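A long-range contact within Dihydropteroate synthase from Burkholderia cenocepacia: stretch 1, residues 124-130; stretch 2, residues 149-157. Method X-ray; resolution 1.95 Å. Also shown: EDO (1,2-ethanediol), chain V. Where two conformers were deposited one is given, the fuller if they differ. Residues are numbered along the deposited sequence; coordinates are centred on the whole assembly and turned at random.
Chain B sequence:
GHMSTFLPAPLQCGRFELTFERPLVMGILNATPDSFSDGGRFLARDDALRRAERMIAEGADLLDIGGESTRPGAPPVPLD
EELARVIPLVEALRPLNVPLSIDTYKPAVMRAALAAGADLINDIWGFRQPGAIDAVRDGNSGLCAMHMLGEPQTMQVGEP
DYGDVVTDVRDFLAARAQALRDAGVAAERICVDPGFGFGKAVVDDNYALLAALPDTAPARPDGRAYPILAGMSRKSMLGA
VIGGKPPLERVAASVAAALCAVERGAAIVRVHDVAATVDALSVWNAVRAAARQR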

ATOM      1  N   ILE B 124      14.265 -21.237  -6.601  1.00 17.33           N
ATOM      2  CA  ILE B 124      13.863 -20.621  -7.850  1.00 17.39           C
ATOM      3  C   ILE B 124      13.665 -21.647  -8.970  1.00 17.96           C
ATOM      4  O   ILE B 124      12.918 -21.388  -9.891  1.00 17.94           O
ATOM      5  CB  ILE B 124      14.832 -19.492  -8.311  1.00 18.06           C
ATOM      6  CG1 ILE B 124      16.262 -19.998  -8.476  1.00 20.13           C
ATOM      7  CG2 ILE B 124      14.798 -18.319  -7.304  1.00 17.72           C
ATOM      8  CD1 ILE B 124      17.098 -19.169  -9.478  1.00 21.95           C
ATOM      9  N   TRP B 125      14.318 -22.807  -8.886  1.00 18.14           N
ATOM     10  CA  TRP B 125      14.145 -23.842  -9.899  1.00 18.89           C
ATOM     11  C   TRP B 125      13.061 -24.872  -9.575  1.00 18.54           C
ATOM     12  O   TRP B 125      12.884 -25.823 -10.330  1.00 18.46           O
ATOM     13  CB  TRP B 125      15.483 -24.548 -10.207  1.00 19.55           C
ATOM     14  CG  TRP B 125      16.309 -23.796 -11.194  1.00 21.40           C
ATOM     15  CD1 TRP B 125      17.439 -23.109 -10.939  1.00 22.40           C
ATOM     16  CD2 TRP B 125      16.053 -23.643 -12.597  1.00 23.71           C
ATOM     17  NE1 TRP B 125      17.904 -22.516 -12.075  1.00 23.72           N
ATOM     18  CE2 TRP B 125      17.074 -22.836 -13.116  1.00 25.81           C
ATOM     19  CE3 TRP B 125      15.045 -24.095 -13.456  1.00 26.54           C
ATOM     20  CZ2 TRP B 125      17.140 -22.481 -14.470  1.00 27.89           C
ATOM     21  CZ3 TRP B 125      15.107 -23.749 -14.799  1.00 28.64           C
ATOM     22  CH2 TRP B 125      16.145 -22.942 -15.292  1.00 28.63           C
ATOM     23  N   GLY B 126      12.343 -24.688  -8.464  1.00 17.80           N
ATOM     24  CA  GLY B 126      11.173 -25.508  -8.158  1.00 17.82           C
ATOM     25  C   GLY B 126      11.529 -26.974  -7.960  1.00 19.07           C
ATOM     26  O   GLY B 126      10.751 -27.866  -8.290  1.00 19.26           O
ATOM     27  N   PHE B 127      12.729 -27.196  -7.436  1.00 19.48           N
ATOM     28  CA  PHE B 127      13.268 -28.516  -7.118  1.00 20.37           C
ATOM     29  C   PHE B 127      13.501 -29.354  -8.349  1.00 21.42           C
ATOM     30  O   PHE B 127      13.461 -30.591  -8.298  1.00 22.38           O
ATOM     31  CB  PHE B 127      12.409 -29.200  -6.025  1.00 20.15           C
ATOM     32  CG  PHE B 127      12.291 -28.354  -4.795  1.00 18.75           C
ATOM     33  CD1 PHE B 127      13.326 -28.304  -3.883  1.00 18.78           C
ATOM     34  CD2 PHE B 127      11.203 -27.525  -4.605  1.00 17.82           C
ATOM     35  CE1 PHE B 127      13.255 -27.482  -2.782  1.00 17.79           C
ATOM     36  CE2 PHE B 127      11.130 -26.691  -3.511  1.00 19.00           C
ATOM     37  CZ  PHE B 127      12.160 -26.663  -2.597  1.00 17.47           C
ATOM     38  N   ARG B 128      13.810 -28.673  -9.453  1.00 21.66           N
ATOM     39  CA  ARG B 128      14.064 -29.346 -10.708  1.00 22.48           C
ATOM     40  C   ARG B 128      15.535 -29.709 -10.912  1.00 22.72           C
ATOM     41  O   ARG B 128      15.835 -30.538 -11.760  1.00 24.01           O
ATOM     42  CB  ARG B 128      13.567 -28.510 -11.897  1.00 22.20           C
ATOM     43  CG  ARG B 128      12.062 -28.570 -12.093  1.00 22.83           C
ATOM     44  CD  ARG B 128      11.650 -27.789 -13.329  1.00 22.59           C
ATOM     45  NE  ARG B 128      11.730 -26.339 -13.128  1.00 21.48           N
ATOM     46  CZ  ARG B 128      11.625 -25.450 -14.111  1.00 24.64           C
ATOM     47  NH1 ARG B 128      11.467 -25.857 -15.378  1.00 23.34           N
ATOM     48  NH2 ARG B 128      11.679 -24.149 -13.833  1.00 24.06           N
ATOM     49  N   GLN B 129      16.459 -29.081 -10.184  1.00 21.27           N
ATOM     50  CA  GLN B 129      17.868 -29.390 -10.384  1.00 21.52           C
ATOM     51  C   GLN B 129      18.107 -30.822  -9.975  1.00 21.95           C
ATOM     52  O   GLN B 129      17.514 -31.291  -8.995  1.00 22.25           O
ATOM     53  CB  GLN B 129      18.806 -28.454  -9.615  1.00 21.12           C
ATOM     54  CG  GLN B 129      18.843 -27.023 -10.147  1.00 22.21           C
ATOM     55  CD  GLN B 129      19.363 -26.920 -11.561  1.00 23.30           C
ATOM     56  OE1 GLN B 129      20.159 -27.735 -11.997  1.00 24.10           O
ATOM     57  NE2 GLN B 129      18.917 -25.894 -12.282  1.00 24.28           N
ATOM     58  N   PRO B 130      18.941 -31.544 -10.744  1.00 22.37           N
ATOM     59  CA  PRO B 130      19.155 -32.958 -10.460  1.00 23.16           C
ATOM     60  C   PRO B 130      19.569 -33.185  -9.009  1.00 23.18           C
ATOM     61  O   PRO B 130      20.560 -32.608  -8.569  1.00 23.49           O
ATOM     62  CB  PRO B 130      20.282 -33.339 -11.442  1.00 23.93           C
ATOM     63  CG  PRO B 130      20.057 -32.462 -12.590  1.00 23.92           C
ATOM     64  CD  PRO B 130      19.632 -31.137 -11.988  1.00 23.08           C
ATOM     65  N   LEU B 149      10.449 -19.653 -15.880  1.00 27.02           N
ATOM     66  CA  LEU B 149      10.470 -20.226 -17.217  1.00 29.15           C
ATOM     67  C   LEU B 149      11.939 -20.425 -17.597  1.00 30.05           C
ATOM     68  O   LEU B 149      12.713 -19.478 -17.592  1.00 30.21           O
ATOM     69  CB  LEU B 149       9.753 -19.305 -18.214  1.00 30.31           C
ATOM     70  CG  LEU B 149       8.995 -19.957 -19.367  1.00 33.68           C
ATOM     71  CD1 LEU B 149       7.940 -20.931 -18.832  1.00 36.94           C
ATOM     72  CD2 LEU B 149       8.350 -18.887 -20.221  1.00 33.85           C
ATOM     73  N   GLY B 150      12.327 -21.652 -17.902  1.00 31.32           N
ATOM     74  CA  GLY B 150      13.701 -21.916 -18.327  1.00 33.02           C
ATOM     75  C   GLY B 150      14.024 -23.390 -18.323  1.00 34.04           C
ATOM     76  O   GLY B 150      13.258 -24.186 -17.795  1.00 34.01           O
ATOM     77  N   GLU B 151      15.140 -23.767 -18.938  0.50 35.59           N
ATOM     78  CA  GLU B 151      15.602 -25.153 -18.891  0.50 36.29           C
ATOM     79  C   GLU B 151      16.664 -25.249 -17.793  0.50 35.87           C
ATOM     80  O   GLU B 151      17.690 -24.566 -17.864  0.50 35.81           O
ATOM     81  CB  GLU B 151      16.156 -25.601 -20.246  0.50 38.02           C
ATOM     82  CG  GLU B 151      16.136 -27.119 -20.461  0.50 39.04           C
ATOM     83  CD  GLU B 151      14.795 -27.763 -20.107  0.50 39.73           C
ATOM     84  OE1 GLU B 151      13.840 -27.039 -19.746  0.50 39.53           O
ATOM     85  OE2 GLU B 151      14.699 -29.003 -20.183  0.50 39.84           O
ATOM     86  N   PRO B 152      16.409 -26.077 -16.759  1.00 35.41           N
ATOM     87  CA  PRO B 152      17.283 -26.232 -15.582  1.00 35.45           C
ATOM     88  C   PRO B 152      18.771 -26.462 -15.871  1.00 37.16           C
ATOM     89  O   PRO B 152      19.630 -25.947 -15.142  1.00 36.75           O
ATOM     90  CB  PRO B 152      16.714 -27.475 -14.899  1.00 35.20           C
ATOM     91  CG  PRO B 152      15.306 -27.493 -15.274  1.00 34.56           C
ATOM     92  CD  PRO B 152      15.240 -26.971 -16.665  1.00 35.32           C
ATOM     93  N   GLN B 153      19.059 -27.229 -16.923  1.00 39.48           N
ATOM     94  CA  GLN B 153      20.431 -27.632 -17.240  1.00 41.47           C
ATOM     95  C   GLN B 153      21.250 -26.427 -17.686  1.00 42.91           C
ATOM     96  O   GLN B 153      22.455 -26.362 -17.434  1.00 43.98           O
ATOM     97  CB  GLN B 153      20.448 -28.735 -18.311  1.00 42.36           C
ATOM     98  CG  GLN B 153      21.773 -29.485 -18.375  1.00 43.78           C
ATOM     99  CD  GLN B 153      21.826 -30.550 -19.466  1.00 44.63           C
ATOM    100  OE1 GLN B 153      21.114 -31.557 -19.420  1.00 44.38           O
ATOM    101  NE2 GLN B 153      22.693 -30.343 -20.432  1.00 46.25           N
ATOM    102  N   THR B 154      20.584 -25.474 -18.332  1.00 43.89           N
ATOM    103  CA  THR B 154      21.218 -24.240 -18.799  1.00 45.27           C
ATOM    104  C   THR B 154      21.553 -23.287 -17.625  1.00 45.55           C
ATOM    105  O   THR B 154      22.525 -22.527 -17.697  1.00 46.28           O
ATOM    106  CB  THR B 154      20.308 -23.496 -19.839  1.00 45.48           C
ATOM    107  OG1 THR B 154      19.082 -23.066 -19.212  1.00 44.16           O
ATOM    108  CG2 THR B 154      19.973 -24.400 -21.027  1.00 46.19           C
ATOM    109  N   MET B 155      20.754 -23.343 -16.554  1.00 45.02           N
ATOM    110  CA  MET B 155      20.854 -22.398 -15.429  1.00 45.36           C
ATOM    111  C   MET B 155      20.450 -20.979 -15.849  1.00 45.20           C
ATOM    112  O   MET B 155      20.794 -20.006 -15.169  1.00 44.72           O
ATOM    113  CB  MET B 155      22.272 -22.366 -14.826  1.00 46.50           C
ATOM    114  CG  MET B 155      22.851 -23.722 -14.464  1.00 48.94           C
ATOM    115  SD  MET B 155      22.007 -24.452 -13.062  1.00 51.39           S
ATOM    116  CE  MET B 155      22.679 -26.110 -13.122  1.00 51.71           C
ATOM    117  N   GLN B 156      19.717 -20.877 -16.961  1.00 45.66           N
ATOM    118  CA  GLN B 156      19.301 -19.594 -17.514  1.00 46.05           C
ATOM    119  C   GLN B 156      17.782 -19.487 -17.584  1.00 44.84           C
ATOM    120  O   GLN B 156      17.087 -20.443 -17.958  1.00 44.65           O
ATOM    121  CB  GLN B 156      19.876 -19.397 -18.914  1.00 47.54           C
ATOM    122  CG  GLN B 156      21.404 -19.411 -18.953  1.00 50.19           C
ATOM    123  CD  GLN B 156      21.973 -19.022 -20.312  1.00 52.68           C
ATOM    124  OE1 GLN B 156      21.453 -18.134 -20.990  1.00 54.60           O
ATOM    125  NE2 GLN B 156      23.051 -19.682 -20.707  1.00 55.27           N
ATOM    126  N   VAL B 157      17.285 -18.310 -17.224  1.00 43.69           N
ATOM    127  CA  VAL B 157      15.894 -17.946 -17.461  1.00 43.21           C
ATOM    128  C   VAL B 157      15.661 -17.823 -18.976  1.00 44.03           C
ATOM    129  O   VAL B 157      16.531 -17.340 -19.709  1.00 44.41           O
ATOM    130  CB  VAL B 157      15.546 -16.618 -16.748  1.00 42.64           C
ATOM    131  CG1 VAL B 157      16.290 -15.442 -17.393  1.00 43.63           C
ATOM    132  CG2 VAL B 157      14.037 -16.388 -16.738  1.00 42.36           C
TER
HETATM  133  C1  EDO V1299       8.376 -24.993 -17.433  1.00 40.46           C
HETATM  134  O1  EDO V1299       7.368 -24.378 -18.239  1.00 42.64           O
HETATM  135  C2  EDO V1299       9.101 -23.890 -16.681  1.00 38.63           C
HETATM  136  O2  EDO V1299      10.462 -23.843 -17.108  1.00 35.50           O
HETATM  137  O   HOH W   1      19.920 -20.430 -12.464  1.00 21.94           O

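The contact is built around Trp 125, whose CA-to-CB bond points toward the second stretch and which loses more surface to it than any other residue of stretch 1. With chi1 at -83° (m) and chi2 at 108°, the six-membered ring reaches the backbone of Gly 150, Glu 151 and Pro 152. Pro 152 covers one face: its CA lies 3.6 Å from the centroid of that ring, 19° off the normal, a CH-pi contact, and its CD is 3.7 Å from Trp 125 CZ3. At the ring edge lie the carbonyl oxygens of Gly 150 and Gln 156. The indole nitrogen is satisfied through a water, which accepts from Trp 125 NE1 (2.9 Å) and donates to Met 155 O (2.9 Å).

Gly 150 suits this crowding. An ideal CB there would lie 3.1 Å from Trp 125 CH2 and clash with Gln 156 O at 2.6 Å.

Arg 128, at the end of the type I' turn starting at Trp 125, has an m, t, m side chain that folds back so that Arg 128 NE donates to Trp 125 O (3.1 Å). The same oxygen accepts from Arg 128 N, also at 3.1 Å. Thus anchored, the guanidinium has Pro 152 CG over one face, and Arg 128 NH1 makes a weak hydrogen bond to Gly 150 O (3.4 Å, 131°). A stronger link runs through the ethanediol, whose O2 accepts from both Arg 128 NH1 (2.8 Å) and Gly 150 N (3.0 Å).

Gln 129 starts sideways, but its m, m conformation brings the amide to stretch 2, where Gln 129 NE2 donates to Pro 152 O (2.9 Å, 166°), the better of the two direct hydrogen bonds. Pro 152 O also accepts from Met 155 N (3.2 Å). Although the Met 155 CA-to-CB bond points away, its m, m, t side chain curls back, placing Met 155 CE 3.2 Å from Gln 129 OE1.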